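Uncharacterized protein (Chondromyces crocatus, PDB 6I86) is a domain of unknown function encoded in the crocagin gene cluster, and probably takes part in the biosynthesis of this ribosomally made, post-translationally modified peptide. Local coordinates at residues 116-122 with 149-155; 20-24 with 88-92; 127-131 with 144-148. Residues are numbered along the deposited sequence.

Interaction 1 (116-122 with 149-155); sequences RYRVLRE and IITLWPE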
loop_
_atom_site.group_PDB
_atom_site.type_symbol
_atom_site.label_atom_id
_atom_site.label_comp_id
_atom_site.label_asym_id
_atom_site.label_seq_id
_atom_site.Cartn_x
_atom_site.Cartn_y
_atom_site.Cartn_z
ATOM N N ARG A 116 -2.213 15.990 -2.252
ATOM C CA ARG A 116 -1.969 15.102 -3.376
ATOM C C ARG A 116 -0.494 14.731 -3.424
ATOM O O ARG A 116 0.378 15.595 -3.273
ATOM C CB ARG A 116 -2.399 15.776 -4.681
ATOM C CG ARG A 116 -2.065 15.003 -5.929
ATOM C CD ARG A 116 -2.690 15.642 -7.162
ATOM N NE ARG A 116 -4.059 16.093 -6.923
ATOM C CZ ARG A 116 -5.124 15.597 -7.545
ATOM N NH1 ARG A 116 -6.335 16.063 -7.269
ATOM N NH2 ARG A 116 -4.980 14.632 -8.441
ATOM N N TYR A 117 -0.216 13.448 -3.633
ATOM C CA TYR A 117 1.138 12.926 -3.530
ATOM C C TYR A 117 1.479 12.094 -4.752
ATOM O O TYR A 117 0.649 11.320 -5.236
ATOM C CB TYR A 117 1.305 12.053 -2.281
ATOM C CG TYR A 117 1.247 12.828 -0.996
ATOM C CD1 TYR A 117 2.396 13.371 -0.442
ATOM C CD2 TYR A 117 0.042 13.030 -0.341
ATOM C CE1 TYR A 117 2.346 14.091 0.736
ATOM C CE2 TYR A 117 -0.020 13.746 0.837
ATOM C CZ TYR A 117 1.135 14.276 1.372
ATOM O OH TYR A 117 1.078 14.992 2.546
ATOM N N ARG A 118 2.702 12.256 -5.244
ATOM C CA ARG A 118 3.270 11.252 -6.125
ATOM C C ARG A 118 3.611 10.012 -5.307
ATOM O O ARG A 118 3.999 10.099 -4.139
ATOM C CB ARG A 118 4.508 11.791 -6.843
ATOM C CG ARG A 118 4.429 11.643 -8.354
ATOM C CD ARG A 118 5.535 12.393 -9.082
ATOM N NE ARG A 118 5.326 13.839 -9.101
ATOM C CZ ARG A 118 4.488 14.459 -9.926
ATOM N NH1 ARG A 118 4.364 15.779 -9.886
ATOM N NH2 ARG A 118 3.757 13.756 -10.782
ATOM N N VAL A 119 3.427 8.846 -5.915
ATOM C CA VAL A 119 3.563 7.577 -5.212
ATOM C C VAL A 119 4.448 6.664 -6.041
ATOM O O VAL A 119 4.171 6.430 -7.223
ATOM C CB VAL A 119 2.202 6.910 -4.951
ATOM C CG1 VAL A 119 2.401 5.518 -4.359
ATOM C CG2 VAL A 119 1.367 7.766 -4.025
ATOM N N LEU A 120 5.506 6.150 -5.427
ATOM C CA LEU A 120 6.346 5.138 -6.046
ATOM C C LEU A 120 6.037 3.798 -5.397
ATOM O O LEU A 120 6.220 3.632 -4.186
ATOM C CB LEU A 120 7.828 5.479 -5.899
ATOM C CG LEU A 120 8.780 4.503 -6.593
ATOM C CD1 LEU A 120 8.622 4.618 -8.105
ATOM C CD2 LEU A 120 10.221 4.775 -6.181
ATOM N N ARG A 121 5.558 2.853 -6.197
ATOM C CA ARG A 121 5.396 1.473 -5.762
ATOM C C ARG A 121 6.614 0.681 -6.208
ATOM O O ARG A 121 6.821 0.481 -7.409
ATOM C CB ARG A 121 4.128 0.841 -6.331
ATOM C CG ARG A 121 4.070 -0.665 -6.092
ATOM C CD ARG A 121 2.881 -1.311 -6.777
ATOM N NE ARG A 121 3.153 -1.688 -8.159
ATOM C CZ ARG A 121 3.529 -2.909 -8.527
ATOM N NH1 ARG A 121 3.681 -3.858 -7.612
ATOM N NH2 ARG A 121 3.753 -3.183 -9.805
ATOM N N GLU A 122 7.414 0.236 -5.246
ATOM C CA GLU A 122 8.528 -0.667 -5.494
ATOM C C GLU A 122 8.184 -2.021 -4.892
ATOM O O GLU A 122 7.778 -2.097 -3.728
ATOM C CB GLU A 122 9.822 -0.130 -4.884
ATOM C CG GLU A 122 10.283 1.176 -5.493
ATOM C CD GLU A 122 11.528 1.722 -4.831
ATOM O OE1 GLU A 122 12.605 1.677 -5.460
ATOM O OE2 GLU A 122 11.428 2.199 -3.678
ATOM N N ILE A 149 7.971 -1.404 -0.969
ATOM C CA ILE A 149 8.115 -0.095 -0.344
ATOM C C ILE A 149 7.263 0.898 -1.120
ATOM O O ILE A 149 7.409 1.023 -2.342
ATOM C CB ILE A 149 9.584 0.368 -0.298
ATOM C CG1 ILE A 149 10.451 -0.653 0.446
ATOM C CG2 ILE A 149 9.689 1.732 0.372
ATOM C CD1 ILE A 149 11.910 -0.255 0.554
ATOM N N ILE A 150 6.378 1.595 -0.415
ATOM C CA ILE A 150 5.510 2.612 -1.000
ATOM C C ILE A 150 5.999 3.968 -0.515
ATOM O O ILE A 150 5.972 4.251 0.688
ATOM C CB ILE A 150 4.038 2.394 -0.621
ATOM C CG1 ILE A 150 3.635 0.945 -0.891
ATOM C CG2 ILE A 150 3.147 3.342 -1.401
ATOM C CD1 ILE A 150 3.916 0.508 -2.311
ATOM N N THR A 151 6.441 4.809 -1.445
ATOM C CA THR A 151 7.004 6.108 -1.104
ATOM C C THR A 151 6.116 7.216 -1.650
ATOM O O THR A 151 5.767 7.215 -2.835
ATOM C CB THR A 151 8.424 6.263 -1.648
ATOM O OG1 THR A 151 9.232 5.172 -1.191
ATOM C CG2 THR A 151 9.035 7.570 -1.159
ATOM N N LEU A 152 5.760 8.156 -0.783
ATOM C CA LEU A 152 4.964 9.316 -1.147
ATOM C C LEU A 152 5.826 10.567 -1.072
ATOM O O LEU A 152 6.679 10.690 -0.188
ATOM C CB LEU A 152 3.755 9.474 -0.215
ATOM C CG LEU A 152 2.490 8.625 -0.377
ATOM C CD1 LEU A 152 2.765 7.134 -0.216
ATOM C CD2 LEU A 152 1.429 9.085 0.615
ATOM N N TRP A 153 5.606 11.492 -2.002
ATOM C CA TRP A 153 6.173 12.826 -1.887
ATOM C C TRP A 153 5.244 13.797 -2.596
ATOM O O TRP A 153 4.507 13.391 -3.505
ATOM C CB TRP A 153 7.611 12.905 -2.440
ATOM C CG TRP A 153 7.818 12.646 -3.902
ATOM C CD1 TRP A 153 7.894 13.578 -4.894
ATOM C CD2 TRP A 153 8.040 11.376 -4.528
ATOM N NE1 TRP A 153 8.125 12.966 -6.102
ATOM C CE2 TRP A 153 8.217 11.613 -5.905
ATOM C CE3 TRP A 153 8.091 10.059 -4.058
ATOM C CZ2 TRP A 153 8.439 10.583 -6.819
ATOM C CZ3 TRP A 153 8.314 9.037 -4.967
ATOM C CH2 TRP A 153 8.487 9.305 -6.330
ATOM N N PRO A 154 5.227 15.069 -2.188
ATOM C CA PRO A 154 4.175 15.984 -2.652
ATOM C C PRO A 154 4.148 16.113 -4.168
ATOM O O PRO A 154 5.185 16.255 -4.819
ATOM C CB PRO A 154 4.547 17.316 -1.988
ATOM C CG PRO A 154 5.360 16.931 -0.801
ATOM C CD PRO A 154 6.138 15.726 -1.236
ATOM N N GLU A 155 2.941 16.058 -4.727
ATOM C CA GLU A 155 2.761 16.285 -6.154
ATOM C C GLU A 155 2.785 17.782 -6.429
ATOM O O GLU A 155 1.941 18.531 -5.926
ATOM C CB GLU A 155 1.469 15.646 -6.656
ATOM C CG GLU A 155 1.406 15.572 -8.174
ATOM C CD GLU A 155 0.530 14.446 -8.687
ATOM O OE1 GLU A 155 -0.109 13.755 -7.869
ATOM O OE2 GLU A 155 0.486 14.248 -9.919
HETATM O O HOH W 1 -2.541 12.812 -9.322
HETATM O O HOH W 2 6.122 16.650 -7.405
HETATM O O HOH W 3 9.020 3.255 -2.898
#
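Two antiparallel neighbours of the five-stranded mixed sheet pair here, strand 115-123 lying between 148-154 and 82-90. Reciprocal backbone hydrogen bonds join Arg118 to Trp153, Leu120 to Thr151 and Glu122 to Ile149, with Leu120 N to Thr151 O at 2.8 Å. Glu155 N adds a bond to Arg116 O (3.0 Å) just past the strand end. On one face Val119, Leu152 and Ile150 form an apolar patch (Val119 CG1 to Ile150 CG2, 3.7 Å), over which Val52 and Leu54 of the second sheet pack. Trp153 lies along the other face, its five-membered ring taking a CH-pi contact from Arg118 CB (4.0 Å to the centroid), while Leu120 CB meets the ring edge at CZ3 (3.7 Å). Farther along, one water touches Glu122 OE2 (2.7 Å), Ile149 O (2.8 Å) and Thr151 OG1 (2.6 Å); the other carboxylate oxygen of Glu122 is held by the backbone of Met77. Arg118 NH2 stands 3.4 Å from Glu155 OE2, a salt bridge with the oxygen well out of the guanidinium plane. The pairing rests on directional backbone bonds and buried apolar side chains, with the Arg118-Glu155 charge attraction added near the C-terminal end of 149-155 and a water bridge near its start.

Interaction 2 (20-24 with 88-92); sequences FFDAS and IVLPS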
loop_
_atom_site.group_PDB
_atom_site.type_symbol
_atom_site.label_atom_id
_atom_site.label_comp_id
_atom_site.label_asym_id
_atom_site.label_seq_id
_atom_site.Cartn_x
_atom_site.Cartn_y
_atom_site.Cartn_z
ATOM N N PHE A 20 -4.426 0.751 -0.724
ATOM C CA PHE A 20 -4.060 1.909 0.080
ATOM C C PHE A 20 -4.963 3.074 -0.290
ATOM O O PHE A 20 -5.189 3.331 -1.473
ATOM C CB PHE A 20 -2.601 2.317 -0.148
ATOM C CG PHE A 20 -1.606 1.490 0.608
ATOM C CD1 PHE A 20 -1.858 0.164 0.903
ATOM C CD2 PHE A 20 -0.415 2.049 1.027
ATOM C CE1 PHE A 20 -0.937 -0.590 1.600
ATOM C CE2 PHE A 20 0.503 1.300 1.721
ATOM C CZ PHE A 20 0.245 -0.021 2.009
ATOM N N PHE A 21 -5.463 3.789 0.716
ATOM C CA PHE A 21 -6.413 4.861 0.448
ATOM C C PHE A 21 -6.545 5.752 1.674
ATOM O O PHE A 21 -6.145 5.384 2.784
ATOM C CB PHE A 21 -7.787 4.307 0.051
ATOM C CG PHE A 21 -8.241 3.153 0.903
ATOM C CD1 PHE A 21 -8.983 3.370 2.055
ATOM C CD2 PHE A 21 -7.917 1.849 0.557
ATOM C CE1 PHE A 21 -9.400 2.303 2.837
ATOM C CE2 PHE A 21 -8.325 0.782 1.343
ATOM C CZ PHE A 21 -9.067 1.010 2.482
ATOM N N ASP A 22 -7.118 6.933 1.452
ATOM C CA ASP A 22 -7.445 7.826 2.553
ATOM C C ASP A 22 -8.564 7.222 3.390
ATOM O O ASP A 22 -9.455 6.546 2.869
ATOM C CB ASP A 22 -7.858 9.196 2.020
ATOM C CG ASP A 22 -7.948 10.246 3.110
ATOM O OD1 ASP A 22 -8.968 10.273 3.826
ATOM O OD2 ASP A 22 -6.998 11.044 3.252
ATOM N N ALA A 23 -8.511 7.470 4.701
ATOM C CA ALA A 23 -9.495 6.882 5.604
ATOM C C ALA A 23 -10.910 7.336 5.273
ATOM O O ALA A 23 -11.875 6.625 5.575
ATOM C CB ALA A 23 -9.149 7.232 7.049
ATOM N N SER A 24 -11.056 8.508 4.661
ATOM C CA SER A 24 -12.358 9.045 4.287
ATOM C C SER A 24 -12.860 8.511 2.952
ATOM O O SER A 24 -13.987 8.833 2.560
ATOM C CB SER A 24 -12.299 10.575 4.239
ATOM O OG SER A 24 -11.467 11.019 3.181
ATOM N N ILE A 88 -1.649 9.550 -5.419
ATOM C CA ILE A 88 -2.781 9.346 -4.523
ATOM C C ILE A 88 -3.206 10.696 -3.963
ATOM O O ILE A 88 -2.372 11.566 -3.689
ATOM C CB ILE A 88 -2.448 8.341 -3.398
ATOM C CG1 ILE A 88 -3.738 7.817 -2.765
ATOM C CG2 ILE A 88 -1.549 8.969 -2.334
ATOM C CD1 ILE A 88 -3.517 6.709 -1.766
ATOM N N VAL A 89 -4.518 10.869 -3.821
ATOM C CA VAL A 89 -5.105 12.036 -3.174
ATOM C C VAL A 89 -5.565 11.619 -1.786
ATOM O O VAL A 89 -6.277 10.618 -1.633
ATOM C CB VAL A 89 -6.276 12.604 -3.993
ATOM C CG1 VAL A 89 -6.893 13.802 -3.284
ATOM C CG2 VAL A 89 -5.811 12.989 -5.386
ATOM N N LEU A 90 -5.156 12.381 -0.771
ATOM C CA LEU A 90 -5.469 12.081 0.625
ATOM C C LEU A 90 -6.167 13.288 1.236
ATOM O O LEU A 90 -5.512 14.171 1.813
ATOM C CB LEU A 90 -4.205 11.717 1.399
ATOM C CG LEU A 90 -3.458 10.478 0.901
ATOM C CD1 LEU A 90 -2.102 10.355 1.580
ATOM C CD2 LEU A 90 -4.284 9.218 1.118
ATOM N N PRO A 91 -7.496 13.366 1.136
ATOM C CA PRO A 91 -8.201 14.560 1.635
ATOM C C PRO A 91 -8.061 14.782 3.132
ATOM O O PRO A 91 -8.107 15.935 3.580
ATOM C CB PRO A 91 -9.660 14.291 1.238
ATOM C CG PRO A 91 -9.575 13.297 0.119
ATOM C CD PRO A 91 -8.394 12.440 0.428
ATOM N N SER A 92 -7.892 13.721 3.922
ATOM C CA SER A 92 -7.688 13.852 5.359
ATOM C C SER A 92 -6.251 13.604 5.788
ATOM O O SER A 92 -5.903 13.909 6.935
ATOM C CB SER A 92 -8.613 12.889 6.123
ATOM O OG SER A 92 -8.157 11.552 6.016
HETATM O O HOH W 4 -7.925 8.438 -1.129
#
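The polar part of this contact centres on the carboxylate of Asp22, which reaches across to the turn after strand 82-90. Ser92 N donates to Asp22 OD2 (2.9 Å) and Ser92 OG to Asp22 OD1 (2.7 Å), so a single serine engages both oxygens. Within its own segment, Asp22 OD1 accepts from Ser24 N (2.9 Å), which makes an Asx turn as the chain leaves strand 17-22, and from Ser24 OG (2.7 Å). One side chain therefore shapes its own turn and fastens a second one to it. The Pro91 nitrogen, 3.2 Å from Asp22 OD2, has no hydrogen to give; its ring merely packs beside the carboxylate.

Water supplies another link, accepting from Asp22 N (3.1 Å) and donating to Val89 O (2.8 Å). It spans the two backbones where no direct bond joins them: the strand axes remain 6.6 Å apart at closest approach and are inclined by 35°.

Van der Waals contact is modest and runs from side chain to backbone: Ile88 CD1 approaches Phe20 O (3.8 Å) and Phe21 CA (4.1 Å), and Leu90 CD2 lies 4.2 Å from Phe21 C.

The two strands belong to different sheets. Strand 17-22 runs between 51-55 and 94-99 in the four-stranded antiparallel sheet, whereas 82-90 is the outermost partner of 115-123 in the mixed sheet, with Ile88 packing against both Val52 and Val119.

Interaction 3 (127-131 with 144-148); sequences EESKH and EGPDG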
loop_
_atom_site.group_PDB
_atom_site.type_symbol
_atom_site.label_atom_id
_atom_site.label_comp_id
_atom_site.label_asym_id
_atom_site.label_seq_id
_atom_site.Cartn_x
_atom_site.Cartn_y
_atom_site.Cartn_z
ATOM N N GLU A 127 11.290 -11.392 -3.209
ATOM C CA GLU A 127 11.050 -11.385 -1.771
ATOM C C GLU A 127 9.634 -11.845 -1.449
ATOM O O GLU A 127 9.422 -12.581 -0.477
ATOM C CB GLU A 127 11.303 -9.988 -1.203
ATOM C CG GLU A 127 11.295 -9.917 0.319
ATOM C CD GLU A 127 12.508 -10.577 0.946
ATOM O OE1 GLU A 127 13.500 -10.819 0.226
ATOM O OE2 GLU A 127 12.477 -10.846 2.166
ATOM N N GLU A 128 8.654 -11.414 -2.252
ATOM C CA GLU A 128 7.272 -11.847 -2.052
ATOM C C GLU A 128 7.160 -13.365 -2.058
ATOM O O GLU A 128 6.490 -13.951 -1.199
ATOM C CB GLU A 128 6.373 -11.251 -3.137
ATOM C CG GLU A 128 4.982 -11.867 -3.176
ATOM C CD GLU A 128 4.228 -11.563 -4.455
ATOM O OE1 GLU A 128 4.417 -10.462 -5.018
ATOM O OE2 GLU A 128 3.440 -12.424 -4.893
ATOM N N SER A 129 7.824 -14.020 -3.011
ATOM C CA SER A 129 7.746 -15.469 -3.152
ATOM C C SER A 129 8.408 -16.223 -2.006
ATOM O O SER A 129 8.324 -17.457 -1.981
ATOM C CB SER A 129 8.369 -15.895 -4.484
ATOM O OG SER A 129 9.745 -15.565 -4.534
ATOM N N LYS A 130 9.064 -15.537 -1.070
ATOM C CA LYS A 130 9.569 -16.194 0.128
ATOM C C LYS A 130 8.507 -16.368 1.202
ATOM O O LYS A 130 8.758 -17.069 2.187
ATOM C CB LYS A 130 10.731 -15.404 0.738
ATOM C CG LYS A 130 11.976 -15.283 -0.115
ATOM C CD LYS A 130 12.996 -14.393 0.587
ATOM C CE LYS A 130 14.190 -14.090 -0.302
ATOM N NZ LYS A 130 15.107 -13.109 0.342
ATOM N N HIS A 131 7.335 -15.752 1.040
ATOM C CA HIS A 131 6.418 -15.537 2.153
ATOM C C HIS A 131 5.011 -16.043 1.865
ATOM O O HIS A 131 4.050 -15.589 2.496
ATOM C CB HIS A 131 6.400 -14.052 2.513
ATOM C CG HIS A 131 7.757 -13.505 2.834
ATOM N ND1 HIS A 131 8.286 -12.401 2.200
ATOM C CD2 HIS A 131 8.701 -13.925 3.710
ATOM C CE1 HIS A 131 9.495 -12.162 2.678
ATOM N NE2 HIS A 131 9.769 -13.071 3.597
ATOM N N GLU A 144 13.499 -10.362 7.563
ATOM C CA GLU A 144 13.142 -10.485 6.159
ATOM C C GLU A 144 12.219 -9.345 5.754
ATOM O O GLU A 144 11.693 -8.605 6.589
ATOM C CB GLU A 144 12.490 -11.843 5.874
ATOM C CG GLU A 144 13.464 -13.006 5.979
ATOM C CD GLU A 144 12.795 -14.350 5.777
ATOM O OE1 GLU A 144 11.692 -14.385 5.191
ATOM O OE2 GLU A 144 13.377 -15.369 6.201
ATOM N N GLY A 145 12.035 -9.209 4.445
ATOM C CA GLY A 145 11.272 -8.115 3.900
ATOM C C GLY A 145 12.015 -6.798 4.009
ATOM O O GLY A 145 13.179 -6.753 4.418
ATOM N N PRO A 146 11.353 -5.687 3.648
ATOM C CA PRO A 146 9.962 -5.652 3.179
ATOM C C PRO A 146 9.779 -6.218 1.772
ATOM O O PRO A 146 10.695 -6.159 0.951
ATOM C CB PRO A 146 9.625 -4.158 3.199
ATOM C CG PRO A 146 10.937 -3.478 3.016
ATOM C CD PRO A 146 11.953 -4.341 3.708
ATOM N N ASP A 147 8.597 -6.781 1.513
ATOM C CA ASP A 147 8.286 -7.260 0.173
ATOM C C ASP A 147 8.080 -6.101 -0.792
ATOM O O ASP A 147 8.293 -6.254 -2.001
ATOM C CB ASP A 147 7.049 -8.155 0.212
ATOM C CG ASP A 147 7.215 -9.332 1.154
ATOM O OD1 ASP A 147 7.821 -10.346 0.747
ATOM O OD2 ASP A 147 6.749 -9.239 2.308
ATOM N N GLY A 148 7.677 -4.941 -0.279
ATOM C CA GLY A 148 7.519 -3.760 -1.106
ATOM C C GLY A 148 7.681 -2.503 -0.277
ATOM O O GLY A 148 7.559 -2.522 0.953
HETATM O O HOH W 5 10.307 -16.797 4.962
#
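His131 uses both ring nitrogens to bind acids from the facing loop, ND1 donating to Asp147 OD1 (2.6 Å) and NE2 to Glu144 OE1 (2.8 Å). Both oxygens lie near the plane of the imidazole, at its edge. A type I turn from Glu128 to His131, closed by His131 N to Glu128 O (3.0 Å), brings the ring round to face segment 144-148.

Glu127 supplies a second anchor: its OE2 accepts from Gly145 N (2.8 Å), and its OE1 forms a salt bridge with Lys130 NZ (2.8 Å). The loop backbone is unusual here: Gly145 has a positive phi of 72°, which favours glycine, and the peptide bond before Pro146 is cis. A water also spans the segments, donating to Lys130 O (3.2 Å) and Glu144 OE1 (2.8 Å).

Asp147 reaches beyond this contact. Its OD2 accepts from Tyr140 OH and from the backbone of Lys63 on strand 60-69, and Tyr140 also meets the His131 ring, so the cluster joins the region around helix 125-128 to the approach to strand 148-154.

With Asp147 and Glu144 accepting from ND1 and NE2, the imidazole carries a proton on each nitrogen, consistent with a positively charged histidine between two carboxylates. The contact rests on these two bonds and Gly145 N to Glu127 OE2, not on apolar packing; the Lys130 salt bridge stays within 127-131, on the other oxygen of Glu127.

From the N terminus, interaction 2 comes first: it joins the end of strand 17-22 to the turn after 82-90, closing a loop of 63 residues and tying the four-stranded sheet to the mixed one. It ends before interaction 1 opens, so the two are in series, yet they touch in space, with Tyr117 N 2.9 Å from Ile88 O and Leu152 CD2 packed 3.9 Å from Leu90 CD1. Interaction 1 then pairs strands 115-123 and 148-154. The 26 residues between its segments contain all of interaction 3, whose last residue, Gly148, directly precedes Ile149. Interaction 3 thus closes a smaller loop within that connection, across the chain's centre from interaction 2.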